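Local structure of sylvaticin (2POS) at residues A8-E11 and F12-L15; A23-V26 and C27-S31; T58-D61 and A62-L66. The protein is a secreted alpha-elicitin-like protein of Pythium sylvaticum that, as in related elicitins, probably binds sterols or other lipids in a hydrophobic core cavity. All coordinates share one frame; numbering follows the deposited sequence.

Interaction 1. Residues A8-E11 and F12-L15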
loop_
_atom_site.group_PDB
_atom_site.type_symbol
_atom_site.label_atom_id
_atom_site.label_comp_id
_atom_site.label_asym_id
_atom_site.label_seq_id
_atom_site.Cartn_x
_atom_site.Cartn_y
_atom_site.Cartn_z
ATOM N N ALA A 8 11.652 3.531 10.638
ATOM C CA ALA A 8 11.843 2.686 11.814
ATOM C C ALA A 8 10.919 1.479 11.689
ATOM O O ALA A 8 9.859 1.561 11.061
ATOM C CB ALA A 8 11.527 3.467 13.069
ATOM N N PHE A 9 11.308 0.355 12.285
ATOM C CA PHE A 9 10.492 -0.852 12.177
ATOM C C PHE A 9 9.078 -0.629 12.718
ATOM O O PHE A 9 8.126 -1.257 12.247
ATOM C CB PHE A 9 11.158 -2.049 12.873
ATOM C CG PHE A 9 10.455 -3.355 12.624
ATOM C CD1 PHE A 9 10.695 -4.076 11.463
ATOM C CD2 PHE A 9 9.542 -3.858 13.545
ATOM C CE1 PHE A 9 10.041 -5.279 11.223
ATOM C CE2 PHE A 9 8.879 -5.056 13.312
ATOM C CZ PHE A 9 9.127 -5.766 12.153
ATOM N N THR A 10 8.949 0.275 13.692
ATOM C CA THR A 10 7.658 0.601 14.305
ATOM C C THR A 10 6.616 1.060 13.284
ATOM O O THR A 10 5.413 0.961 13.520
ATOM C CB THR A 10 7.796 1.654 15.436
ATOM O OG1 THR A 10 8.528 2.789 14.962
ATOM C CG2 THR A 10 8.511 1.058 16.647
ATOM N N GLU A 11 7.081 1.546 12.133
ATOM C CA GLU A 11 6.181 1.919 11.055
ATOM C C GLU A 11 5.311 0.733 10.630
ATOM O O GLU A 11 4.148 0.926 10.294
ATOM C CB GLU A 11 6.969 2.477 9.869
ATOM C CG GLU A 11 6.128 3.072 8.745
ATOM C CD GLU A 11 5.540 4.443 9.058
ATOM O OE1 GLU A 11 5.905 5.069 10.073
ATOM O OE2 GLU A 11 4.704 4.903 8.258
ATOM N N PHE A 12 5.862 -0.485 10.646
ATOM C CA PHE A 12 5.077 -1.678 10.304
ATOM C C PHE A 12 3.861 -1.795 11.208
ATOM O O PHE A 12 2.772 -2.153 10.752
ATOM C CB PHE A 12 5.892 -2.975 10.438
ATOM C CG PHE A 12 6.820 -3.248 9.290
ATOM C CD1 PHE A 12 8.186 -3.018 9.420
ATOM C CD2 PHE A 12 6.335 -3.752 8.085
ATOM C CE1 PHE A 12 9.060 -3.283 8.368
ATOM C CE2 PHE A 12 7.205 -4.008 7.015
ATOM C CZ PHE A 12 8.563 -3.777 7.161
ATOM N N PHE A 13 4.038 -1.483 12.491
ATOM C CA PHE A 13 2.954 -1.674 13.455
ATOM C C PHE A 13 1.751 -0.791 13.166
ATOM O O PHE A 13 0.621 -1.130 13.528
ATOM C CB PHE A 13 3.437 -1.483 14.897
ATOM C CG PHE A 13 4.551 -2.427 15.306
ATOM C CD1 PHE A 13 5.592 -1.971 16.111
ATOM C CD2 PHE A 13 4.549 -3.765 14.911
ATOM C CE1 PHE A 13 6.620 -2.824 16.499
ATOM C CE2 PHE A 13 5.575 -4.627 15.306
ATOM C CZ PHE A 13 6.609 -4.146 16.106
ATOM N N LYS A 14 1.984 0.339 12.490
ATOM C CA LYS A 14 0.888 1.218 12.074
ATOM C C LYS A 14 -0.109 0.523 11.155
ATOM O O LYS A 14 -1.271 0.924 11.093
ATOM C CB LYS A 14 1.421 2.434 11.316
ATOM C CG LYS A 14 2.098 3.491 12.141
ATOM C CD LYS A 14 2.433 4.635 11.191
ATOM C CE LYS A 14 3.259 5.691 11.858
ATOM N NZ LYS A 14 3.601 6.732 10.846
ATOM N N LEU A 15 0.358 -0.486 10.425
ATOM C CA LEU A 15 -0.470 -1.184 9.444
ATOM C C LEU A 15 -1.456 -2.180 10.060
ATOM O O LEU A 15 -2.293 -2.728 9.348
ATOM C CB LEU A 15 0.419 -1.905 8.426
ATOM C CG LEU A 15 1.461 -1.063 7.684
ATOM C CD1 LEU A 15 2.321 -1.984 6.826
ATOM C CD2 LEU A 15 0.806 0.013 6.844
#

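Interaction 2. Residues A23-V26 and C27-S31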
loop_
_atom_site.group_PDB
_atom_site.type_symbol
_atom_site.label_atom_id
_atom_site.label_comp_id
_atom_site.label_asym_id
_atom_site.label_seq_id
_atom_site.Cartn_x
_atom_site.Cartn_y
_atom_site.Cartn_z
ATOM N N ALA A 23 -11.518 -4.886 3.180
ATOM C CA ALA A 23 -11.073 -4.334 1.895
ATOM C C ALA A 23 -9.676 -4.832 1.535
ATOM O O ALA A 23 -9.340 -4.928 0.350
ATOM C CB ALA A 23 -11.115 -2.813 1.915
ATOM N N LEU A 24 -8.868 -5.149 2.550
ATOM C CA LEU A 24 -7.510 -5.657 2.310
ATOM C C LEU A 24 -7.549 -6.946 1.493
ATOM O O LEU A 24 -6.938 -7.027 0.430
ATOM C CB LEU A 24 -6.731 -5.873 3.619
ATOM C CG LEU A 24 -5.313 -6.451 3.465
ATOM C CD1 LEU A 24 -4.353 -5.434 2.850
ATOM C CD2 LEU A 24 -4.773 -6.963 4.801
ATOM N N SER A 25 -8.275 -7.945 1.995
ATOM C CA SER A 25 -8.382 -9.236 1.332
ATOM C C SER A 25 -8.996 -9.118 -0.064
ATOM O O SER A 25 -8.503 -9.728 -1.016
ATOM C CB SER A 25 -9.188 -10.207 2.201
ATOM O OG SER A 25 -9.451 -11.416 1.512
ATOM N N VAL A 26 -10.067 -8.336 -0.193
ATOM C CA VAL A 26 -10.741 -8.189 -1.488
ATOM C C VAL A 26 -9.817 -7.566 -2.530
ATOM O O VAL A 26 -9.740 -8.043 -3.662
ATOM C CB VAL A 26 -12.054 -7.377 -1.392
ATOM C CG1 VAL A 26 -12.687 -7.208 -2.783
ATOM C CG2 VAL A 26 -13.024 -8.050 -0.444
ATOM N N CYS A 27 -9.102 -6.513 -2.137
ATOM C CA CYS A 27 -8.196 -5.826 -3.051
ATOM C C CYS A 27 -7.032 -6.722 -3.465
ATOM O O CYS A 27 -6.712 -6.810 -4.653
ATOM C CB CYS A 27 -7.681 -4.530 -2.421
ATOM S SG CYS A 27 -6.573 -3.581 -3.492
ATOM N N GLN A 28 -6.422 -7.400 -2.492
ATOM C CA GLN A 28 -5.285 -8.283 -2.752
ATOM C C GLN A 28 -5.679 -9.459 -3.642
ATOM O O GLN A 28 -4.983 -9.763 -4.618
ATOM C CB GLN A 28 -4.668 -8.781 -1.438
ATOM C CG GLN A 28 -3.988 -7.671 -0.623
ATOM C CD GLN A 28 -3.306 -8.189 0.630
ATOM O OE1 GLN A 28 -2.343 -7.592 1.110
ATOM N NE2 GLN A 28 -3.805 -9.302 1.171
ATOM N N ASP A 29 -6.810 -10.087 -3.334
ATOM C CA ASP A 29 -7.287 -11.218 -4.135
ATOM C C ASP A 29 -7.677 -10.816 -5.553
ATOM O O ASP A 29 -7.431 -11.564 -6.496
ATOM C CB ASP A 29 -8.466 -11.915 -3.452
ATOM C CG ASP A 29 -8.062 -12.653 -2.181
ATOM O OD1 ASP A 29 -6.854 -12.723 -1.872
ATOM O OD2 ASP A 29 -8.962 -13.170 -1.489
ATOM N N ALA A 30 -8.272 -9.632 -5.701
ATOM C CA ALA A 30 -8.704 -9.144 -7.012
ATOM C C ALA A 30 -7.526 -8.791 -7.911
ATOM O O ALA A 30 -7.561 -9.040 -9.118
ATOM C CB ALA A 30 -9.626 -7.941 -6.860
ATOM N N SER A 31 -6.482 -8.214 -7.318
ATOM C CA SER A 31 -5.391 -7.634 -8.101
ATOM C C SER A 31 -4.120 -8.473 -8.155
ATOM O O SER A 31 -3.328 -8.324 -9.087
ATOM C CB SER A 31 -5.050 -6.242 -7.561
ATOM O OG SER A 31 -4.483 -6.334 -6.272
HETATM O O HOH W 1 -9.234 -14.546 0.852
#

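Interaction 3. Residues T58-D61 and A62-L66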
loop_
_atom_site.group_PDB
_atom_site.type_symbol
_atom_site.label_atom_id
_atom_site.label_comp_id
_atom_site.label_asym_id
_atom_site.label_seq_id
_atom_site.Cartn_x
_atom_site.Cartn_y
_atom_site.Cartn_z
ATOM N N THR A 58 -11.034 1.819 -1.223
ATOM C CA THR A 58 -11.330 1.750 0.205
ATOM C C THR A 58 -10.068 1.423 1.000
ATOM O O THR A 58 -9.783 2.063 2.022
ATOM C CB THR A 58 -12.434 0.708 0.495
ATOM O OG1 THR A 58 -13.591 1.037 -0.288
ATOM C CG2 THR A 58 -12.813 0.693 1.983
ATOM N N LEU A 59 -9.315 0.436 0.526
ATOM C CA LEU A 59 -8.081 0.047 1.184
ATOM C C LEU A 59 -7.086 1.201 1.219
ATOM O O LEU A 59 -6.509 1.499 2.267
ATOM C CB LEU A 59 -7.448 -1.167 0.494
ATOM C CG LEU A 59 -6.072 -1.567 1.032
ATOM C CD1 LEU A 59 -6.129 -1.936 2.510
ATOM C CD2 LEU A 59 -5.495 -2.718 0.212
ATOM N N ILE A 60 -6.879 1.844 0.073
ATOM C CA ILE A 60 -5.936 2.957 -0.009
ATOM C C ILE A 60 -6.313 4.096 0.941
ATOM O O ILE A 60 -5.449 4.650 1.625
ATOM C CB ILE A 60 -5.746 3.429 -1.486
ATOM C CG1 ILE A 60 -4.975 2.360 -2.285
ATOM C CG2 ILE A 60 -5.113 4.834 -1.558
ATOM C CD1 ILE A 60 -3.504 2.151 -1.926
ATOM N N ASP A 61 -7.606 4.407 1.025
ATOM C CA ASP A 61 -8.072 5.415 1.974
ATOM C C ASP A 61 -7.840 4.975 3.424
ATOM O O ASP A 61 -7.497 5.799 4.280
ATOM C CB ASP A 61 -9.547 5.763 1.729
ATOM C CG ASP A 61 -9.760 6.544 0.440
ATOM O OD1 ASP A 61 -8.767 6.977 -0.180
ATOM O OD2 ASP A 61 -10.928 6.723 0.040
ATOM N N ALA A 62 -8.013 3.681 3.698
ATOM C CA ALA A 62 -7.761 3.135 5.036
ATOM C C ALA A 62 -6.276 3.227 5.420
ATOM O O ALA A 62 -5.946 3.457 6.589
ATOM C CB ALA A 62 -8.257 1.700 5.134
ATOM N N ILE A 63 -5.387 3.065 4.439
ATOM C CA ILE A 63 -3.951 3.246 4.683
ATOM C C ILE A 63 -3.627 4.720 4.932
ATOM O O ILE A 63 -2.846 5.048 5.831
ATOM C CB ILE A 63 -3.069 2.660 3.539
ATOM C CG1 ILE A 63 -3.360 1.165 3.368
ATOM C CG2 ILE A 63 -1.590 2.851 3.861
ATOM C CD1 ILE A 63 -2.896 0.547 2.039
ATOM N N LYS A 64 -4.226 5.609 4.146
ATOM C CA LYS A 64 -4.042 7.041 4.368
ATOM C C LYS A 64 -4.380 7.420 5.809
ATOM O O LYS A 64 -3.669 8.210 6.429
ATOM C CB LYS A 64 -4.903 7.861 3.413
ATOM C CG LYS A 64 -4.362 7.945 2.018
ATOM C CD LYS A 64 -5.276 8.803 1.168
ATOM C CE LYS A 64 -4.739 8.924 -0.234
ATOM N NZ LYS A 64 -5.693 9.670 -1.091
ATOM N N ALA A 65 -5.465 6.842 6.327
ATOM C CA ALA A 65 -5.956 7.118 7.685
ATOM C C ALA A 65 -4.981 6.705 8.799
ATOM O O ALA A 65 -5.093 7.172 9.941
ATOM C CB ALA A 65 -7.323 6.449 7.892
ATOM N N LEU A 66 -4.029 5.835 8.461
ATOM C CA LEU A 66 -2.981 5.413 9.396
ATOM C C LEU A 66 -1.843 6.420 9.486
ATOM O O LEU A 66 -0.927 6.255 10.288
ATOM C CB LEU A 66 -2.385 4.073 8.967
ATOM C CG LEU A 66 -3.330 2.940 8.587
ATOM C CD1 LEU A 66 -2.505 1.813 8.001
ATOM C CD2 LEU A 66 -4.130 2.473 9.790
HETATM O O HOH W 2 -8.496 9.341 -0.975
HETATM O O HOH W 3 -7.114 7.550 -2.247
#

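Interaction 1. Residues A8-E11 and F12-L15
The Phe-9 ring is touched by both Phe-12 and Phe-13, each in a different way. Phe-12 lays its CD1 corner over one face of the Phe-9 ring, offset toward the rim, and CD1 of Phe-12 comes within 3.4 Å of CD1 of Phe-9. The two planes are inclined at 45°, neither stacked nor edge-to-face. Phe-13 is met differently: Phe-9 turns its edge toward the face of the Phe-13 ring in an offset edge-to-face pair, with CE2 of Phe-9 3.7 Å from CZ of Phe-13 and the planes at 83°. Phe-9 can serve both rings because its CG stands anti to the backbone N (chi1 -172°), which carries the ring forward along the chain. This aromatic cluster sits at the start of the short, weakly bonded helix 10-13 of the elicitin fold. The backbone turns tightly here: Phe-12 N donates to Phe-9 O at 2.9 Å, and Lys-14 N repeats the three-residue spacing to Glu-11 O; the bond from Phe-13 N to Thr-10 O is weak.

Away from the rings, Glu-11 and Lys-14 form a salt bridge, with NZ of Lys-14 2.9 Å from OE1 of Glu-11, on the syn side though tilted out of the carboxylate plane; the approach to OE2 is weak. A bend at chi2 brings the carboxylate to the outstretched lysine. Both charged ends have second partners, OE2 in the backbone N of Asn-69 and NZ in the carbonyl O of Asn-67, so the pair clasps the loop following helix 54-64. Phe-12 also rests on Leu-73 of strand 73-75.

Interaction 2. Residues A23-V26 and C27-S31
Leu-24 and Gln-28 make the main side-chain contact, one turn apart on helix 22-31. It is a van der Waals contact: CD1 of Leu-24 lies 3.4 Å from OE1 of Gln-28, and CG of Leu-24 approaches the amide carbon CD. With its CG anti to the backbone N (chi1 178°), the leucine leans forward along the helix, while the glutamine, extended beyond CG, passes obliquely beside it. The same amide oxygen accepts hydrogen bonds from the backbone N atoms of Met-35 and Leu-36, which hold that oxygen in place and join the helix to the following loop.

Backbone bonding is regular alpha-helical. Cys-27, Gln-28, Asp-29 and Ala-30 donate in turn to the carbonyls of Ala-23, Leu-24, Ser-25 and Val-26; the straightest bond, from Gln-28 N to Leu-24 O, has an N-H...O angle of 166°. At the last turn Cys-27 O is gripped twice by Ser-31, by N and by OG at 2.8 Å, the two donors arriving from opposite faces of the carbonyl plane.

Water mediates the exposed polar pair. OG of Ser-25 and OD2 of Asp-29 stand 3.5 Å apart, and one water spans them, donating to Asp-29 OD2 at 2.7 Å and lying 3.2 Å from Ser-25 OG.

The buried side of the helix faces helix 54-64: Cys-27 is in a disulfide with Cys-56, and Leu-24 and Cys-27 both touch Leu-59. Ser-31 and Cys-27 also reach Met-50 of helix 44-51, so the helix packs against two others.

Interaction 3. Residues T58-D61 and A62-L66
Leu-59 and Ile-63 form the close-packed side of this helical turn. The CG1-CD1 arm of Ile-63 passes the leucine carbonyl, with CG1 of Ile-63 3.4 Å from Leu-59 O, and ends with CD1 of Ile-63 3.9 Å from CG of Leu-59. Leu-59 sets its CG anti to the backbone N (chi1 174°), which tips its branch forward along the helix to meet the isoleucine. Ile-60 adds a looser touch on the same methyl, its CD1 4.3 Å from CD1 of Ile-63. All three side chains are buried: Leu-59 faces helix 22-31, whereas Ile-60 leans on Phe-89 of helix 82-92 and Ile-63 on Val-82 and Val-86 of the same helix. Most of these residues thus lie in the C-terminal half of helix 54-64, which in this elicitin fold runs between helices 22-31 and 82-92. Its backbone is held by successive alpha-helical bonds, Ala-62 N to Thr-58 O, Ile-63 N to Leu-59 O, Lys-64 N to Ile-60 O and Ala-65 N to Asp-61 O.

The solvent side is held more loosely. Asp-61 and Lys-64 lie side by side and point the same way, yet OD1 of Asp-61 and NZ of Lys-64 remain 4.2 Å apart, beyond a salt bridge. Two waters fill the role of a direct bond: each accepts from Lys-64 NZ, at 2.8 Å, and each lies within hydrogen-bonding distance of Asp-61 OD1. The opposite charges probably still attract through this hydrated bridge. The lysine chain is extended beyond CG, and its CD passes 4.2 Å from Asp-61 OD1, while the lysine side chain also touches Val-86.

Overall arrangement
Interactions 2 and 3 hold the adjoining helices 22-31 and 54-64 and touch directly: CB of Ala-23 and CG2 of Thr-58 are 3.9 Å apart. Interaction 1 lies on a separate short helix, its centre about 21 Å from that of interaction 2 and without touching it, but it meets interaction 3 where Leu-66 CD1 packs on Lys-14 O at 3.4 Å. All three are partly buried, with different chemistry. In 8-15 mostly exposed aromatic rings cluster beside a direct salt bridge; inward, 58-66 pairs aliphatic Leu-59 with Ile-63 and 23-31 sets a leucine against a glutamine amide, while the outward polar groups of both are joined through water.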